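PDB 6CPU: phosphodiesterase from Candida albicans, which belongs to the phosphodiesterase family within the broader HD superfamily, is largely helical and carries a zinc ion and a magnesium ion in this model. Local coordinates for residues S77-L82 with E192-I197; I291-L296 with D546-L551. All coordinates share one frame; numbering follows the deposited sequence.

Contact 1: residues S77-L82 with E192-I197; sequences SKLDNL and EEINFI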
ATOM      1  N   SER A  77     -32.424  -4.024  -4.211  1.00 48.47           N
ATOM      2  CA  SER A  77     -30.983  -4.257  -4.077  1.00 43.48           C
ATOM      3  C   SER A  77     -30.585  -5.708  -3.815  1.00 39.25           C
ATOM      4  O   SER A  77     -31.004  -6.318  -2.826  1.00 36.43           O
ATOM      5  CB  SER A  77     -30.404  -3.384  -2.958  1.00 44.16           C
ATOM      6  OG  SER A  77     -29.127  -3.866  -2.567  1.00 43.67           O
ATOM      7  N   LYS A  78     -29.728  -6.235  -4.680  1.00 38.17           N
ATOM      8  CA  LYS A  78     -29.161  -7.566  -4.473  1.00 37.46           C
ATOM      9  C   LYS A  78     -28.254  -7.616  -3.235  1.00 35.02           C
ATOM     10  O   LYS A  78     -28.267  -8.596  -2.494  1.00 33.60           O
ATOM     11  CB  LYS A  78     -28.421  -8.023  -5.729  1.00 40.06           C
ATOM     12  CG  LYS A  78     -29.381  -8.413  -6.843  1.00 43.56           C
ATOM     13  CD  LYS A  78     -28.667  -8.730  -8.144  1.00 46.90           C
ATOM     14  CE  LYS A  78     -29.630  -9.357  -9.140  1.00 48.61           C
ATOM     15  NZ  LYS A  78     -28.937  -9.838 -10.367  1.00 51.63           N
ATOM     16  N   LEU A  79     -27.496  -6.550  -2.985  1.00 33.88           N
ATOM     17  CA  LEU A  79     -26.647  -6.496  -1.784  1.00 32.65           C
ATOM     18  C   LEU A  79     -27.479  -6.587  -0.520  1.00 31.12           C
ATOM     19  O   LEU A  79     -27.188  -7.378   0.381  1.00 31.71           O
ATOM     20  CB  LEU A  79     -25.823  -5.199  -1.730  1.00 32.85           C
ATOM     21  CG  LEU A  79     -24.441  -5.166  -2.370  1.00 33.77           C
ATOM     22  CD1 LEU A  79     -23.859  -3.773  -2.175  1.00 33.53           C
ATOM     23  CD2 LEU A  79     -23.522  -6.239  -1.799  1.00 33.18           C
ATOM     24  N   ASP A  80     -28.519  -5.761  -0.456  1.00 31.21           N
ATOM     25  CA  ASP A  80     -29.382  -5.690   0.719  1.00 33.30           C
ATOM     26  C   ASP A  80     -30.137  -7.008   0.959  1.00 34.17           C
ATOM     27  O   ASP A  80     -30.396  -7.375   2.102  1.00 33.98           O
ATOM     28  CB  ASP A  80     -30.365  -4.518   0.585  1.00 34.43           C
ATOM     29  CG  ASP A  80     -29.661  -3.142   0.567  1.00 36.47           C
ATOM     30  OD1 ASP A  80     -28.473  -3.031   0.973  1.00 33.78           O
ATOM     31  OD2 ASP A  80     -30.308  -2.159   0.146  1.00 36.88           O
ATOM     32  N   ASN A  81     -30.441  -7.724  -0.123  1.00 35.30           N
ATOM     33  CA  ASN A  81     -31.194  -8.976  -0.053  1.00 37.46           C
ATOM     34  C   ASN A  81     -30.358 -10.257   0.025  1.00 36.70           C
ATOM     35  O   ASN A  81     -30.916 -11.357  -0.072  1.00 36.19           O
ATOM     36  CB  ASN A  81     -32.159  -9.043  -1.246  1.00 38.73           C
ATOM     37  CG  ASN A  81     -33.259  -7.999  -1.151  1.00 42.18           C
ATOM     38  OD1 ASN A  81     -33.930  -7.885  -0.119  1.00 44.82           O
ATOM     39  ND2 ASN A  81     -33.447  -7.225  -2.217  1.00 43.81           N
ATOM     40  N   LEU A  82     -29.036 -10.135   0.214  1.00 33.55           N
ATOM     41  CA  LEU A  82     -28.174 -11.313   0.341  1.00 31.83           C
ATOM     42  C   LEU A  82     -28.561 -12.147   1.547  1.00 31.22           C
ATOM     43  O   LEU A  82     -28.888 -11.598   2.587  1.00 31.94           O
ATOM     44  CB  LEU A  82     -26.701 -10.916   0.519  1.00 30.22           C
ATOM     45  CG  LEU A  82     -25.961 -10.344  -0.684  1.00 29.86           C
ATOM     46  CD1 LEU A  82     -24.618  -9.802  -0.201  1.00 30.73           C
ATOM     47  CD2 LEU A  82     -25.766 -11.365  -1.804  1.00 29.90           C
ATOM     48  N   GLU A 192     -21.577  -2.988  -9.032  1.00 29.24           N
ATOM     49  CA  GLU A 192     -22.887  -2.746  -9.629  1.00 31.88           C
ATOM     50  C   GLU A 192     -23.718  -1.761  -8.809  1.00 30.93           C
ATOM     51  O   GLU A 192     -24.378  -0.880  -9.373  1.00 30.11           O
ATOM     52  CB  GLU A 192     -23.627  -4.078  -9.757  1.00 35.53           C
ATOM     53  CG  GLU A 192     -24.747  -4.085 -10.779  1.00 39.77           C
ATOM     54  CD  GLU A 192     -25.528  -5.389 -10.771  1.00 42.95           C
ATOM     55  OE1 GLU A 192     -26.751  -5.341 -11.006  1.00 47.62           O
ATOM     56  OE2 GLU A 192     -24.929  -6.455 -10.512  1.00 44.10           O
ATOM     57  N   GLU A 193     -23.671  -1.885  -7.482  1.00 28.93           N
ATOM     58  CA  GLU A 193     -24.524  -1.076  -6.598  1.00 30.12           C
ATOM     59  C   GLU A 193     -23.877   0.130  -5.922  1.00 30.02           C
ATOM     60  O   GLU A 193     -24.580   1.067  -5.551  1.00 30.22           O
ATOM     61  CB  GLU A 193     -25.142  -1.964  -5.532  1.00 33.26           C
ATOM     62  CG  GLU A 193     -26.045  -3.043  -6.120  1.00 36.24           C
ATOM     63  CD  GLU A 193     -26.901  -3.720  -5.071  1.00 38.69           C
ATOM     64  OE1 GLU A 193     -27.398  -3.041  -4.145  1.00 43.27           O
ATOM     65  OE2 GLU A 193     -27.083  -4.945  -5.170  1.00 45.69           O
ATOM     66  N   ILE A 194     -22.561   0.117  -5.736  1.00 27.81           N
ATOM     67  CA  ILE A 194     -21.895   1.233  -5.051  1.00 26.71           C
ATOM     68  C   ILE A 194     -21.235   2.155  -6.052  1.00 25.75           C
ATOM     69  O   ILE A 194     -20.568   1.693  -6.970  1.00 26.85           O
ATOM     70  CB  ILE A 194     -20.848   0.729  -4.039  1.00 26.36           C
ATOM     71  CG1 ILE A 194     -21.561  -0.063  -2.947  1.00 26.58           C
ATOM     72  CG2 ILE A 194     -20.050   1.900  -3.457  1.00 25.78           C
ATOM     73  CD1 ILE A 194     -20.653  -0.760  -1.967  1.00 26.43           C
ATOM     74  N   ASN A 195     -21.438   3.460  -5.866  1.00 26.54           N
ATOM     75  CA  ASN A 195     -20.794   4.486  -6.674  1.00 27.96           C
ATOM     76  C   ASN A 195     -19.546   4.971  -5.926  1.00 26.65           C
ATOM     77  O   ASN A 195     -19.616   5.852  -5.078  1.00 26.50           O
ATOM     78  CB  ASN A 195     -21.764   5.646  -6.944  1.00 30.79           C
ATOM     79  CG  ASN A 195     -21.359   6.483  -8.144  1.00 34.08           C
ATOM     80  OD1 ASN A 195     -20.623   6.022  -9.014  1.00 38.36           O
ATOM     81  ND2 ASN A 195     -21.841   7.716  -8.199  1.00 35.53           N
ATOM     82  N   PHE A 196     -18.406   4.370  -6.237  1.00 24.11           N
ATOM     83  CA  PHE A 196     -17.207   4.567  -5.416  1.00 24.78           C
ATOM     84  C   PHE A 196     -16.664   6.000  -5.395  1.00 24.97           C
ATOM     85  O   PHE A 196     -16.116   6.437  -4.370  1.00 24.77           O
ATOM     86  CB  PHE A 196     -16.140   3.530  -5.780  1.00 23.88           C
ATOM     87  CG  PHE A 196     -16.402   2.185  -5.167  1.00 23.28           C
ATOM     88  CD1 PHE A 196     -15.905   1.878  -3.907  1.00 23.59           C
ATOM     89  CD2 PHE A 196     -17.189   1.244  -5.816  1.00 23.61           C
ATOM     90  CE1 PHE A 196     -16.160   0.656  -3.321  1.00 23.12           C
ATOM     91  CE2 PHE A 196     -17.450   0.021  -5.229  1.00 22.77           C
ATOM     92  CZ  PHE A 196     -16.929  -0.279  -3.991  1.00 23.82           C
ATOM     93  N   ILE A 197     -16.865   6.750  -6.479  1.00 24.05           N
ATOM     94  CA  ILE A 197     -16.438   8.148  -6.517  1.00 26.22           C
ATOM     95  C   ILE A 197     -17.105   8.981  -5.421  1.00 25.72           C
ATOM     96  O   ILE A 197     -16.503   9.936  -4.913  1.00 23.86           O
ATOM     97  CB  ILE A 197     -16.688   8.794  -7.912  1.00 27.75           C
ATOM     98  CG1 ILE A 197     -15.921  10.118  -8.061  1.00 29.32           C
ATOM     99  CG2 ILE A 197     -18.179   9.012  -8.149  1.00 27.74           C
ATOM    100  CD1 ILE A 197     -14.468   9.961  -8.447  1.00 29.92           C
TER

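Contact 2: residues I291-L296 with D546-L551; sequences IRLGSL and DLLPQL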
ATOM      1  N   ILE A 291       7.493   6.696 -18.079  1.00 36.43           N
ATOM      2  CA  ILE A 291       7.280   7.770 -19.054  1.00 38.28           C
ATOM      3  C   ILE A 291       8.620   8.193 -19.651  1.00 40.08           C
ATOM      4  O   ILE A 291       8.791   8.192 -20.867  1.00 39.54           O
ATOM      5  CB  ILE A 291       6.557   8.981 -18.444  1.00 37.82           C
ATOM      6  CG1 ILE A 291       5.089   8.624 -18.183  1.00 37.24           C
ATOM      7  CG2 ILE A 291       6.639  10.190 -19.378  1.00 37.53           C
ATOM      8  CD1 ILE A 291       4.458   9.471 -17.112  1.00 38.14           C
ATOM      9  N   ARG A 292       9.573   8.516 -18.785  1.00 41.27           N
ATOM     10  CA  ARG A 292      10.882   8.978 -19.232  1.00 45.14           C
ATOM     11  C   ARG A 292      11.668   7.914 -20.014  1.00 44.93           C
ATOM     12  O   ARG A 292      12.587   8.251 -20.758  1.00 47.84           O
ATOM     13  CB  ARG A 292      11.681   9.513 -18.046  1.00 47.37           C
ATOM     14  CG  ARG A 292      11.062  10.763 -17.440  1.00 51.16           C
ATOM     15  CD  ARG A 292      12.018  11.448 -16.488  1.00 54.19           C
ATOM     16  NE  ARG A 292      11.380  12.495 -15.688  1.00 58.16           N
ATOM     17  CZ  ARG A 292      11.121  13.734 -16.107  1.00 58.86           C
ATOM     18  NH1 ARG A 292      11.422  14.119 -17.343  1.00 59.88           N
ATOM     19  NH2 ARG A 292      10.542  14.596 -15.278  1.00 61.12           N
ATOM     20  N   LEU A 293      11.289   6.644 -19.862  1.00 42.01           N
ATOM     21  CA  LEU A 293      11.837   5.540 -20.660  1.00 40.12           C
ATOM     22  C   LEU A 293      11.080   5.315 -21.966  1.00 39.13           C
ATOM     23  O   LEU A 293      11.451   4.445 -22.754  1.00 38.66           O
ATOM     24  CB  LEU A 293      11.806   4.236 -19.843  1.00 41.13           C
ATOM     25  CG  LEU A 293      12.854   4.138 -18.737  1.00 41.82           C
ATOM     26  CD1 LEU A 293      12.469   3.081 -17.703  1.00 41.85           C
ATOM     27  CD2 LEU A 293      14.221   3.834 -19.338  1.00 41.71           C
ATOM     28  N   GLY A 294      10.004   6.063 -22.184  1.00 37.50           N
ATOM     29  CA  GLY A 294       9.205   5.909 -23.387  1.00 37.42           C
ATOM     30  C   GLY A 294       8.292   4.702 -23.389  1.00 38.37           C
ATOM     31  O   GLY A 294       7.748   4.350 -24.433  1.00 39.09           O
ATOM     32  N   SER A 295       8.112   4.064 -22.227  1.00 38.49           N
ATOM     33  CA  SER A 295       7.176   2.945 -22.109  1.00 37.63           C
ATOM     34  C   SER A 295       5.741   3.432 -21.964  1.00 35.73           C
ATOM     35  O   SER A 295       4.802   2.682 -22.218  1.00 34.71           O
ATOM     36  CB  SER A 295       7.536   2.045 -20.925  1.00 38.64           C
ATOM     37  OG  SER A 295       8.531   1.111 -21.293  1.00 40.74           O
ATOM     38  N   LEU A 296       5.584   4.684 -21.545  1.00 34.88           N
ATOM     39  CA  LEU A 296       4.299   5.368 -21.576  1.00 34.49           C
ATOM     40  C   LEU A 296       4.505   6.734 -22.210  1.00 34.12           C
ATOM     41  O   LEU A 296       5.519   7.374 -21.945  1.00 35.26           O
ATOM     42  CB  LEU A 296       3.782   5.605 -20.165  1.00 33.11           C
ATOM     43  CG  LEU A 296       3.381   4.403 -19.316  1.00 32.49           C
ATOM     44  CD1 LEU A 296       3.374   4.826 -17.856  1.00 31.60           C
ATOM     45  CD2 LEU A 296       2.034   3.855 -19.739  1.00 32.18           C
ATOM     46  N   ASP A 546      23.339   4.184 -15.720  0.50 49.15           N
ATOM     47  CA  ASP A 546      24.312   3.739 -16.722  0.50 50.05           C
ATOM     48  C   ASP A 546      23.641   2.865 -17.782  0.50 48.76           C
ATOM     49  O   ASP A 546      23.935   2.995 -18.965  0.50 46.85           O
ATOM     50  CB  ASP A 546      25.461   2.949 -16.084  1.00 54.47           C
ATOM     51  CG  ASP A 546      26.406   3.821 -15.262  1.00 57.57           C
ATOM     52  OD1 ASP A 546      26.229   5.057 -15.231  1.00 63.57           O
ATOM     53  OD2 ASP A 546      27.332   3.262 -14.634  1.00 60.99           O
ATOM     54  N   LEU A 547      22.752   1.972 -17.353  1.00 47.65           N
ATOM     55  CA  LEU A 547      22.016   1.106 -18.281  1.00 48.77           C
ATOM     56  C   LEU A 547      20.877   1.840 -18.978  1.00 48.58           C
ATOM     57  O   LEU A 547      20.593   1.573 -20.144  1.00 50.76           O
ATOM     58  CB  LEU A 547      21.442  -0.118 -17.551  1.00 50.17           C
ATOM     59  CG  LEU A 547      20.570  -1.075 -18.385  1.00 51.67           C
ATOM     60  CD1 LEU A 547      21.409  -1.861 -19.378  1.00 52.32           C
ATOM     61  CD2 LEU A 547      19.790  -2.027 -17.494  1.00 53.78           C
ATOM     62  N   LEU A 548      20.205   2.725 -18.248  1.00 48.88           N
ATOM     63  CA  LEU A 548      19.031   3.431 -18.752  1.00 48.69           C
ATOM     64  C   LEU A 548      19.244   4.941 -18.607  1.00 48.45           C
ATOM     65  O   LEU A 548      18.780   5.550 -17.634  1.00 45.99           O
ATOM     66  CB  LEU A 548      17.780   2.988 -17.987  1.00 48.35           C
ATOM     67  CG  LEU A 548      17.401   1.506 -18.060  1.00 47.76           C
ATOM     68  CD1 LEU A 548      16.268   1.224 -17.078  1.00 48.30           C
ATOM     69  CD2 LEU A 548      17.009   1.081 -19.468  1.00 46.77           C
ATOM     70  N   PRO A 549      19.950   5.552 -19.580  1.00 48.77           N
ATOM     71  CA  PRO A 549      20.369   6.964 -19.542  1.00 48.71           C
ATOM     72  C   PRO A 549      19.295   7.950 -19.082  1.00 45.06           C
ATOM     73  O   PRO A 549      19.614   8.938 -18.423  1.00 43.82           O
ATOM     74  CB  PRO A 549      20.733   7.263 -21.005  1.00 49.36           C
ATOM     75  CG  PRO A 549      21.105   5.954 -21.590  1.00 50.29           C
ATOM     76  CD  PRO A 549      20.361   4.890 -20.833  1.00 50.51           C
ATOM     77  N   GLN A 550      18.037   7.683 -19.428  1.00 44.72           N
ATOM     78  CA  GLN A 550      16.946   8.630 -19.154  1.00 42.94           C
ATOM     79  C   GLN A 550      16.677   8.885 -17.666  1.00 41.96           C
ATOM     80  O   GLN A 550      16.030   9.875 -17.318  1.00 38.21           O
ATOM     81  CB  GLN A 550      15.652   8.180 -19.829  1.00 44.10           C
ATOM     82  CG  GLN A 550      15.734   8.016 -21.341  1.00 44.46           C
ATOM     83  CD  GLN A 550      15.896   6.574 -21.774  1.00 45.19           C
ATOM     84  OE1 GLN A 550      16.715   5.837 -21.225  1.00 47.19           O
ATOM     85  NE2 GLN A 550      15.123   6.167 -22.774  1.00 46.00           N
ATOM     86  N   LEU A 551      17.174   8.012 -16.789  1.00 40.60           N
ATOM     87  CA  LEU A 551      16.959   8.170 -15.348  1.00 41.47           C
ATOM     88  C   LEU A 551      18.110   8.876 -14.633  1.00 40.53           C
ATOM     89  O   LEU A 551      18.129   8.941 -13.400  1.00 38.10           O
ATOM     90  CB  LEU A 551      16.679   6.800 -14.703  1.00 40.83           C
ATOM     91  CG  LEU A 551      15.719   5.882 -15.479  1.00 40.73           C
ATOM     92  CD1 LEU A 551      15.455   4.604 -14.694  1.00 41.60           C
ATOM     93  CD2 LEU A 551      14.406   6.579 -15.814  1.00 41.19           C
TER

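Contact 1: residues S77-L82 with E192-I197
Glu193, the last residue of helix 177-193, holds its carboxylate against the backbone of Ser77 to Leu79, at the start of a compact turn. The hydrogen bonding divides between its two oxygens. OE1 accepts from the Ser77 hydroxyl, in a very short bond of 2.5 Å from OG to OE1. OE2 takes the amide of Leu79, with Leu79 N 2.7 Å away on the syn side and 25° out of the carboxylate plane. The Lys78 amide lies close to the same oxygen, at 3.0 Å between Lys78 N and Glu193 OE2. A bond on each oxygen would restrain rotation of the carboxylate. In Glu193 a chi2 of -167° extends the chain and carries CD out to the turn.

Ser77 works in both directions. Its OG is anti to its own backbone N (chi1 163°), and besides donating to Glu193 it accepts from Asp80 N at 2.9 Å in an almost straight bond. This is an ST motif, overlapped by a type I turn from Leu79 to Leu82, and it lies in the last part of the loop that leads from strand 46-49 of the parallel sheet to helix 84-94.

Apolar contact is lighter. Leu79 and Glu193 slide past each other in opposite directions, and Leu79 CD1 comes 4.0 Å from Glu193 CB. Farther on, the same methyl faces Ile194 CD1 at 4.4 Å, while Ile194 also packs on Ile29 and Cys30 of helix 25-34.

Charges gather around the site without pairing across it. Asp80 OD1 stands 5.2 Å from Glu193 OE1, a like-charge proximity that might be eased by the bond Asp80 OD1 accepts from Lys26 N. Lys78 NZ is 5.0 Å from Glu192 OE1, at most a long-range attraction.

Contact 2: residues I291-L296 with D546-L551
Leu293 pushes one methyl, CD2, against the side chain of Leu548, and this is the close-packed part of the contact. CD2 lies 3.9 Å from Leu548 CB and about as near to the rest of that side chain. Leu551 adds its CD2, 4.1 Å from Leu293 CG. Both leucines cross Leu293 at about a right angle. Leu457 of helix 446-462 touches Leu293 and Leu551 alike, within the all-helical phosphodiesterase domain.

The two segments are helix ends: helix 276-292 finishes in a Schellman motif with Gly294 at positive phi, whereas helix 525-547 gives way at Leu548 to a short 3-10 turn.

Toward solvent lies exposed Gln550, loose on its outer side, and no hydrogen bond crosses the contact. On its inner side Gln550 CB and CG both touch Arg292 O, CB at 3.2 Å, a close approach; beyond them the chain bends at chi2 (100°), which turns CD toward Leu293. The amide oxygen OE1 approaches the Leu293 methyl CD2, at 3.7 Å. Although Arg292 starts out toward the other segment, its guanidinium lies elsewhere, with NH1 bonded to Glu304 O and the group in a cation-pi contact with Tyr553.

Overall arrangement
Contacts 1 and 2 lie far apart, their centres 43 Å from each other and their nearest atoms about 21 Å. Each centre is about 25 Å from the centre of the chain. They follow in series, contact 1 closing before contact 2 opens. Contact 1 ties a loop leading out of the parallel sheet to the end of a helix through polar bonds; contact 2 joins two helix ends by leucines. No zinc ligand belongs to either, but contact 2 is connected to the metal site: helix 276-292, which ends there, carries His278, and helix 446-462, whose Leu457 touches both segments, ends at Asp462. His349 and Asp350 are the other two protein ligands of the zinc ion.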